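Ulp1-like SUMO protease (Chaetomium thermophilum, PDB 6DG4) probably removes SUMO from modified proteins as a cysteine protease of the C48 (Ulp1) family, the chain being its C-terminal catalytic domain. Local coordinates at residues 66-77 and 87-95; 122-130 and 141-149. All coordinates share one frame; numbering follows the deposited sequence.

Interaction 1 (66-77 and 87-95); sequences IGAIFYIADYVN and PKCTAFTSF
The phenyl ring of F70 lies beside the backbone of 91-93: its CD1 meets the methyl of A91, CB, at 3.7 Å, its CZ reaches T93 CG2, and the carbonyl oxygen of F92 sits at the ring edge, near its plane. Next to it I69 CG2 touches the same A91 methyl, and a turn earlier I66 CD1 ends 3.6 Å from S94 N. Toward the other end, A73 has only a methyl, which lets the strand come close; CA to CA, A73 and C89 are 4.9 Å apart. C89 CB rests on V76 CB, while its SG, anti to the backbone N (chi1 -174°), lies 3.9 Å from A73 CB.

Helix 62-80 thus packs nearly antiparallel to edge strand 89-91, at 161° and 6.9 Å between the segment axes. N77 closes the row with its amide. N77 OD1 accepts from K88 N (2.8 Å) and, more nearly straight, from C89 N (2.9 Å, 167° at the hydrogen), while N77 ND2 donates to C89 O at 2.8 Å, in that carbonyl's plane. With both ends of the amide engaged, its flip is fixed, and a mostly apolar interface gains three directional bonds, consistent with fixing the register of the strand's start against the helix.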
# COMPACT_ATOMS: atom_id res chain seq x y z
N ILE A 66 -4.02 5.99 -0.93
CA ILE A 66 -2.68 6.47 -1.25
C ILE A 66 -2.01 7.05 -0.02
O ILE A 66 -0.81 6.85 0.21
CB ILE A 66 -2.74 7.47 -2.42
CG1 ILE A 66 -3.42 6.84 -3.64
CG2 ILE A 66 -1.35 8.00 -2.74
CD1 ILE A 66 -2.83 5.53 -4.11
N GLY A 67 -2.77 7.78 0.80
CA GLY A 67 -2.19 8.32 2.02
C GLY A 67 -1.62 7.23 2.91
O GLY A 67 -0.50 7.33 3.40
N ALA A 68 -2.40 6.17 3.12
CA ALA A 68 -1.95 5.09 3.99
C ALA A 68 -0.71 4.40 3.42
O ALA A 68 0.24 4.12 4.15
CB ALA A 68 -3.07 4.08 4.18
N ILE A 69 -0.72 4.12 2.12
CA ILE A 69 0.39 3.38 1.53
C ILE A 69 1.66 4.23 1.52
O ILE A 69 2.76 3.70 1.75
CB ILE A 69 -0.01 2.84 0.14
CG1 ILE A 69 -1.10 1.78 0.33
CG2 ILE A 69 1.17 2.26 -0.56
CD1 ILE A 69 -1.77 1.31 -0.94
N PHE A 70 1.55 5.54 1.29
CA PHE A 70 2.73 6.40 1.40
C PHE A 70 3.31 6.35 2.81
O PHE A 70 4.54 6.38 2.97
CB PHE A 70 2.38 7.84 1.00
CG PHE A 70 2.57 8.13 -0.47
CD1 PHE A 70 2.10 7.27 -1.45
CD2 PHE A 70 3.22 9.28 -0.88
CE1 PHE A 70 2.29 7.54 -2.80
CE2 PHE A 70 3.41 9.56 -2.21
CZ PHE A 70 2.93 8.69 -3.18
N TYR A 71 2.46 6.27 3.83
CA TYR A 71 2.97 6.17 5.20
C TYR A 71 3.68 4.84 5.45
O TYR A 71 4.63 4.81 6.24
CB TYR A 71 1.85 6.37 6.22
CG TYR A 71 1.47 7.82 6.49
CD1 TYR A 71 2.45 8.79 6.69
CD2 TYR A 71 0.15 8.22 6.57
CE1 TYR A 71 2.12 10.10 6.94
CE2 TYR A 71 -0.19 9.54 6.82
CZ TYR A 71 0.80 10.48 7.01
OH TYR A 71 0.48 11.80 7.26
N ILE A 72 3.24 3.75 4.81
CA ILE A 72 3.96 2.48 4.92
C ILE A 72 5.38 2.65 4.41
O ILE A 72 6.36 2.28 5.07
CB ILE A 72 3.24 1.37 4.14
CG1 ILE A 72 1.81 1.16 4.64
CG2 ILE A 72 4.02 0.06 4.21
CD1 ILE A 72 0.99 0.24 3.76
N ALA A 73 5.50 3.19 3.20
CA ALA A 73 6.82 3.36 2.60
C ALA A 73 7.69 4.26 3.46
O ALA A 73 8.87 3.97 3.66
CB ALA A 73 6.67 3.95 1.19
N ASP A 74 7.12 5.34 3.99
CA ASP A 74 7.92 6.25 4.79
C ASP A 74 8.38 5.60 6.09
O ASP A 74 9.49 5.87 6.57
CB ASP A 74 7.14 7.53 5.07
CG ASP A 74 8.04 8.66 5.48
OD1 ASP A 74 8.94 9.01 4.70
OD2 ASP A 74 7.86 9.17 6.60
N TYR A 75 7.54 4.75 6.69
CA TYR A 75 7.99 3.99 7.86
C TYR A 75 9.26 3.21 7.53
O TYR A 75 10.25 3.25 8.27
CB TYR A 75 6.90 3.05 8.40
CG TYR A 75 7.52 2.10 9.39
CD1 TYR A 75 7.72 2.47 10.72
CD2 TYR A 75 8.01 0.87 8.98
CE1 TYR A 75 8.36 1.62 11.60
CE2 TYR A 75 8.64 0.02 9.84
CZ TYR A 75 8.82 0.39 11.14
OH TYR A 75 9.48 -0.47 11.98
N VAL A 76 9.24 2.47 6.42
CA VAL A 76 10.38 1.62 6.09
C VAL A 76 11.62 2.46 5.83
O VAL A 76 12.72 2.14 6.30
CB VAL A 76 10.04 0.71 4.89
CG1 VAL A 76 11.29 -0.05 4.44
CG2 VAL A 76 8.92 -0.28 5.25
N ASN A 77 11.46 3.55 5.07
CA ASN A 77 12.62 4.36 4.70
C ASN A 77 13.23 5.02 5.92
O ASN A 77 14.46 5.12 6.04
CB ASN A 77 12.21 5.39 3.66
CG ASN A 77 11.86 4.75 2.34
OD1 ASN A 77 12.39 3.70 1.99
ND2 ASN A 77 10.95 5.38 1.60
N PRO A 87 15.15 5.23 -1.92
CA PRO A 87 14.28 4.55 -0.97
C PRO A 87 14.50 3.05 -0.94
O PRO A 87 14.87 2.43 -1.94
CB PRO A 87 12.87 4.87 -1.49
CG PRO A 87 13.07 5.09 -2.94
CD PRO A 87 14.38 5.82 -3.03
N LYS A 88 14.20 2.47 0.22
CA LYS A 88 14.07 1.02 0.31
C LYS A 88 12.65 0.55 0.05
O LYS A 88 12.45 -0.58 -0.40
CB LYS A 88 14.56 0.53 1.67
CG LYS A 88 16.08 0.53 1.79
CD LYS A 88 16.71 -0.50 0.84
CE LYS A 88 18.22 -0.53 0.94
NZ LYS A 88 18.78 -1.57 0.02
N CYS A 89 11.65 1.40 0.31
CA CYS A 89 10.27 1.12 -0.02
C CYS A 89 9.70 2.36 -0.67
O CYS A 89 9.87 3.47 -0.14
CB CYS A 89 9.45 0.76 1.22
SG CYS A 89 7.74 0.23 0.88
N THR A 90 9.05 2.21 -1.82
CA THR A 90 8.46 3.36 -2.47
C THR A 90 7.07 3.00 -2.97
O THR A 90 6.73 1.83 -3.16
CB THR A 90 9.36 3.92 -3.57
OG1 THR A 90 8.80 5.17 -4.02
CG2 THR A 90 9.47 2.96 -4.74
N ALA A 91 6.25 4.03 -3.15
CA ALA A 91 4.85 3.85 -3.47
C ALA A 91 4.47 4.83 -4.57
O ALA A 91 5.04 5.91 -4.71
CB ALA A 91 3.96 4.12 -2.26
N PHE A 92 3.46 4.43 -5.33
CA PHE A 92 2.91 5.25 -6.40
C PHE A 92 1.52 5.74 -6.04
O PHE A 92 0.82 5.17 -5.18
CB PHE A 92 2.87 4.45 -7.70
CG PHE A 92 4.22 4.29 -8.33
CD1 PHE A 92 5.06 3.28 -7.94
CD2 PHE A 92 4.65 5.18 -9.30
CE1 PHE A 92 6.31 3.13 -8.51
CE2 PHE A 92 5.90 5.03 -9.88
CZ PHE A 92 6.72 4.01 -9.48
N THR A 93 1.13 6.82 -6.70
CA THR A 93 -0.19 7.39 -6.52
C THR A 93 -1.21 6.68 -7.40
O THR A 93 -0.88 5.79 -8.20
CB THR A 93 -0.19 8.88 -6.87
OG1 THR A 93 -0.09 9.03 -8.29
CG2 THR A 93 0.96 9.61 -6.16
N SER A 94 -2.47 7.10 -7.28
CA SER A 94 -3.55 6.55 -8.08
C SER A 94 -3.44 6.92 -9.55
O SER A 94 -4.17 6.36 -10.37
CB SER A 94 -4.90 7.01 -7.52
OG SER A 94 -5.16 8.37 -7.83
N PHE A 95 -2.54 7.84 -9.90
CA PHE A 95 -2.37 8.22 -11.29
C PHE A 95 -1.44 7.27 -12.04
O PHE A 95 -1.42 7.30 -13.27
CB PHE A 95 -1.84 9.65 -11.37
CG PHE A 95 -2.83 10.68 -10.90
CD1 PHE A 95 -3.75 11.21 -11.77
CD2 PHE A 95 -2.85 11.09 -9.58
CE1 PHE A 95 -4.68 12.14 -11.35
CE2 PHE A 95 -3.78 12.02 -9.14
CZ PHE A 95 -4.69 12.54 -10.03

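Interaction 2 (122-130 and 141-149); sequences FLDIDTILI and AVIRPGRRT
A chi1 near -172° swings the F122 ring away from its own N, beside the carbonyl carbon, and over P145, whose CG stands 4.2 Å from the ring centroid and 21° off the normal, a CH-pi contact over one face. R148, bent at chi2 (-68°), brings its guanidinium under L123, so that L123 CD2 lies 3.8 Å from R148 CZ over one face of that flat group. R148 NH1 donates to P145 O (2.8 Å) and to a water held by L123 O. Were R148 an alanine, L123 would probably lose the flat group beneath it and P145 O would be left without its side-chain donor.

Just ahead of P145 in the chain, strand 137-144 pairs with 127-134 in an antiparallel beta hairpin. Two hydrogen-bonded pairs, I128 with I143 and I130 with A141, flank the non-hydrogen-bonded pair L129-V142; I128 N donates to I143 O at 2.8 Å. I128, I130, A141 and I143 share one face of the sheet, where I130 CD1 meets I143 CD1 at 4.0 Å and helix 163-177 covers A141 and F122. At the strand end R148 and T149 both face R144, a G1 beta bulge. One water accepts from R144 NE and donates to D126 O, a second site close beside it being doubtful, while R144 NH1 bonds S2 O.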
# COMPACT_ATOMS: atom_id res chain seq x y z
N PHE A 122 17.39 1.08 -8.94
CA PHE A 122 16.25 0.16 -8.99
C PHE A 122 16.48 -1.10 -8.16
O PHE A 122 15.65 -1.47 -7.33
CB PHE A 122 15.94 -0.19 -10.45
CG PHE A 122 14.68 -0.98 -10.61
CD1 PHE A 122 13.46 -0.34 -10.63
CD2 PHE A 122 14.71 -2.36 -10.73
CE1 PHE A 122 12.29 -1.06 -10.77
CE2 PHE A 122 13.55 -3.08 -10.88
CZ PHE A 122 12.33 -2.42 -10.89
N LEU A 123 17.61 -1.78 -8.38
CA LEU A 123 17.87 -3.02 -7.67
C LEU A 123 18.16 -2.81 -6.19
O LEU A 123 18.14 -3.78 -5.43
CB LEU A 123 19.02 -3.79 -8.33
CG LEU A 123 18.76 -4.24 -9.77
CD1 LEU A 123 19.97 -4.96 -10.32
CD2 LEU A 123 17.54 -5.14 -9.85
N ASP A 124 18.42 -1.57 -5.76
CA ASP A 124 18.62 -1.25 -4.35
C ASP A 124 17.30 -1.08 -3.61
O ASP A 124 17.29 -1.09 -2.38
CB ASP A 124 19.44 0.04 -4.25
CG ASP A 124 19.68 0.50 -2.82
OD1 ASP A 124 20.38 -0.22 -2.07
OD2 ASP A 124 19.19 1.59 -2.44
N ILE A 125 16.19 -0.93 -4.32
CA ILE A 125 14.88 -0.85 -3.68
C ILE A 125 14.47 -2.25 -3.24
O ILE A 125 14.64 -3.21 -3.99
CB ILE A 125 13.86 -0.27 -4.67
CG1 ILE A 125 14.30 1.11 -5.17
CG2 ILE A 125 12.48 -0.19 -4.04
CD1 ILE A 125 13.46 1.64 -6.33
N ASP A 126 13.90 -2.36 -2.03
CA ASP A 126 13.34 -3.63 -1.59
C ASP A 126 11.90 -3.85 -2.05
O ASP A 126 11.53 -4.96 -2.43
CB ASP A 126 13.33 -3.72 -0.06
CG ASP A 126 14.72 -3.87 0.54
OD1 ASP A 126 15.66 -4.28 -0.16
OD2 ASP A 126 14.85 -3.57 1.74
N THR A 127 11.06 -2.81 -2.00
CA THR A 127 9.63 -2.96 -2.22
C THR A 127 9.09 -1.76 -2.98
O THR A 127 9.28 -0.62 -2.54
CB THR A 127 8.90 -3.06 -0.88
OG1 THR A 127 9.52 -4.08 -0.10
CG2 THR A 127 7.45 -3.39 -1.08
N ILE A 128 8.39 -2.02 -4.08
CA ILE A 128 7.66 -1.01 -4.83
C ILE A 128 6.18 -1.36 -4.74
O ILE A 128 5.76 -2.44 -5.16
CB ILE A 128 8.11 -0.97 -6.30
CG1 ILE A 128 9.61 -0.65 -6.39
CG2 ILE A 128 7.29 0.05 -7.08
CD1 ILE A 128 10.18 -0.75 -7.80
N LEU A 129 5.39 -0.44 -4.18
CA LEU A 129 3.96 -0.64 -3.96
C LEU A 129 3.18 0.15 -5.00
O LEU A 129 3.29 1.37 -5.08
CB LEU A 129 3.59 -0.15 -2.55
CG LEU A 129 4.31 -0.83 -1.38
CD1 LEU A 129 4.01 -0.08 -0.08
CD2 LEU A 129 3.91 -2.30 -1.26
N ILE A 130 2.38 -0.56 -5.80
CA ILE A 130 1.61 0.04 -6.88
C ILE A 130 0.14 -0.28 -6.64
O ILE A 130 -0.32 -1.39 -6.89
CB ILE A 130 2.07 -0.48 -8.26
CG1 ILE A 130 3.54 -0.12 -8.50
CG2 ILE A 130 1.18 0.08 -9.36
CD1 ILE A 130 4.16 -0.85 -9.68
N ALA A 141 -0.16 -4.26 -6.68
CA ALA A 141 1.01 -4.82 -7.33
C ALA A 141 2.22 -4.52 -6.46
O ALA A 141 2.33 -3.43 -5.87
CB ALA A 141 1.19 -4.24 -8.73
N VAL A 142 3.13 -5.48 -6.37
CA VAL A 142 4.33 -5.35 -5.56
C VAL A 142 5.50 -5.84 -6.40
O VAL A 142 5.51 -7.00 -6.84
CB VAL A 142 4.25 -6.15 -4.25
CG1 VAL A 142 5.50 -5.93 -3.40
CG2 VAL A 142 3.00 -5.77 -3.47
N ILE A 143 6.46 -4.97 -6.64
CA ILE A 143 7.72 -5.36 -7.25
C ILE A 143 8.76 -5.41 -6.15
O ILE A 143 8.84 -4.50 -5.31
CB ILE A 143 8.13 -4.39 -8.37
CG1 ILE A 143 7.04 -4.32 -9.45
CG2 ILE A 143 9.46 -4.81 -8.98
CD1 ILE A 143 7.25 -3.22 -10.48
N ARG A 144 9.54 -6.49 -6.12
CA ARG A 144 10.58 -6.68 -5.11
C ARG A 144 11.90 -6.80 -5.86
O ARG A 144 12.32 -7.91 -6.23
CB ARG A 144 10.28 -7.90 -4.25
CG ARG A 144 8.94 -7.81 -3.54
CD ARG A 144 8.61 -9.09 -2.80
NE ARG A 144 9.11 -9.06 -1.43
CZ ARG A 144 9.24 -10.13 -0.65
NH1 ARG A 144 8.97 -11.34 -1.12
NH2 ARG A 144 9.65 -9.97 0.60
N PRO A 145 12.58 -5.68 -6.13
CA PRO A 145 13.75 -5.74 -7.03
C PRO A 145 14.89 -6.60 -6.53
O PRO A 145 15.55 -7.26 -7.34
CB PRO A 145 14.14 -4.26 -7.17
CG PRO A 145 12.83 -3.53 -6.99
CD PRO A 145 12.17 -4.29 -5.86
N GLY A 146 15.17 -6.60 -5.23
CA GLY A 146 16.24 -7.44 -4.72
C GLY A 146 15.96 -8.92 -4.92
O GLY A 146 16.90 -9.72 -5.02
N ARG A 147 14.69 -9.30 -4.96
CA ARG A 147 14.29 -10.68 -5.20
C ARG A 147 14.04 -10.98 -6.66
O ARG A 147 13.86 -12.15 -7.02
CB ARG A 147 13.03 -10.98 -4.38
CG ARG A 147 13.31 -10.87 -2.91
CD ARG A 147 12.16 -11.27 -2.05
NE ARG A 147 12.41 -10.82 -0.69
CZ ARG A 147 13.06 -11.53 0.24
NH1 ARG A 147 13.53 -12.74 -0.02
NH2 ARG A 147 13.22 -11.01 1.44
N ARG A 148 14.05 -9.95 -7.51
CA ARG A 148 13.75 -10.10 -8.93
C ARG A 148 12.36 -10.71 -9.13
O ARG A 148 12.17 -11.61 -9.95
CB ARG A 148 14.83 -10.90 -9.68
CG ARG A 148 16.27 -10.49 -9.39
CD ARG A 148 16.65 -9.10 -9.91
NE ARG A 148 18.10 -8.95 -9.87
CZ ARG A 148 18.80 -8.55 -8.82
NH1 ARG A 148 18.20 -8.21 -7.70
NH2 ARG A 148 20.12 -8.51 -8.88
N THR A 149 11.38 -10.21 -8.39
CA THR A 149 10.02 -10.70 -8.54
C THR A 149 9.03 -9.57 -8.76
O THR A 149 9.23 -8.43 -8.33
CB THR A 149 9.54 -11.54 -7.34
OG1 THR A 149 9.49 -10.73 -6.15
CG2 THR A 149 10.47 -12.72 -7.12
O HOH W 1 19.28 -6.23 -5.39
O HOH W 2 13.40 -6.94 -2.98
O HOH W 3 10.52 -6.80 -0.22
O HOH W 4 8.18 -6.62 -0.20

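Interaction 1 closes before interaction 2 opens along the chain, and their centres lie about 13 Å apart. They meet in the five-stranded mixed sheet, where edge strand 89-91 runs parallel to strand 127-134, which in turn pairs with 137-144. K88 O with D126 N and T90 O with L129 N, both at 2.8 Å, are probable hydrogen bonds across that seam, and F92 CE1 packs on I128 CG2 at 3.5 Å. Two helices cover opposite faces of the sheet: helix 62-80 lays I69 on L129 on one side, and helix 163-177 lies at A141 on the other. Both contacts therefore belong to one continuous helix-and-sheet core within the Ulp1-type catalytic domain.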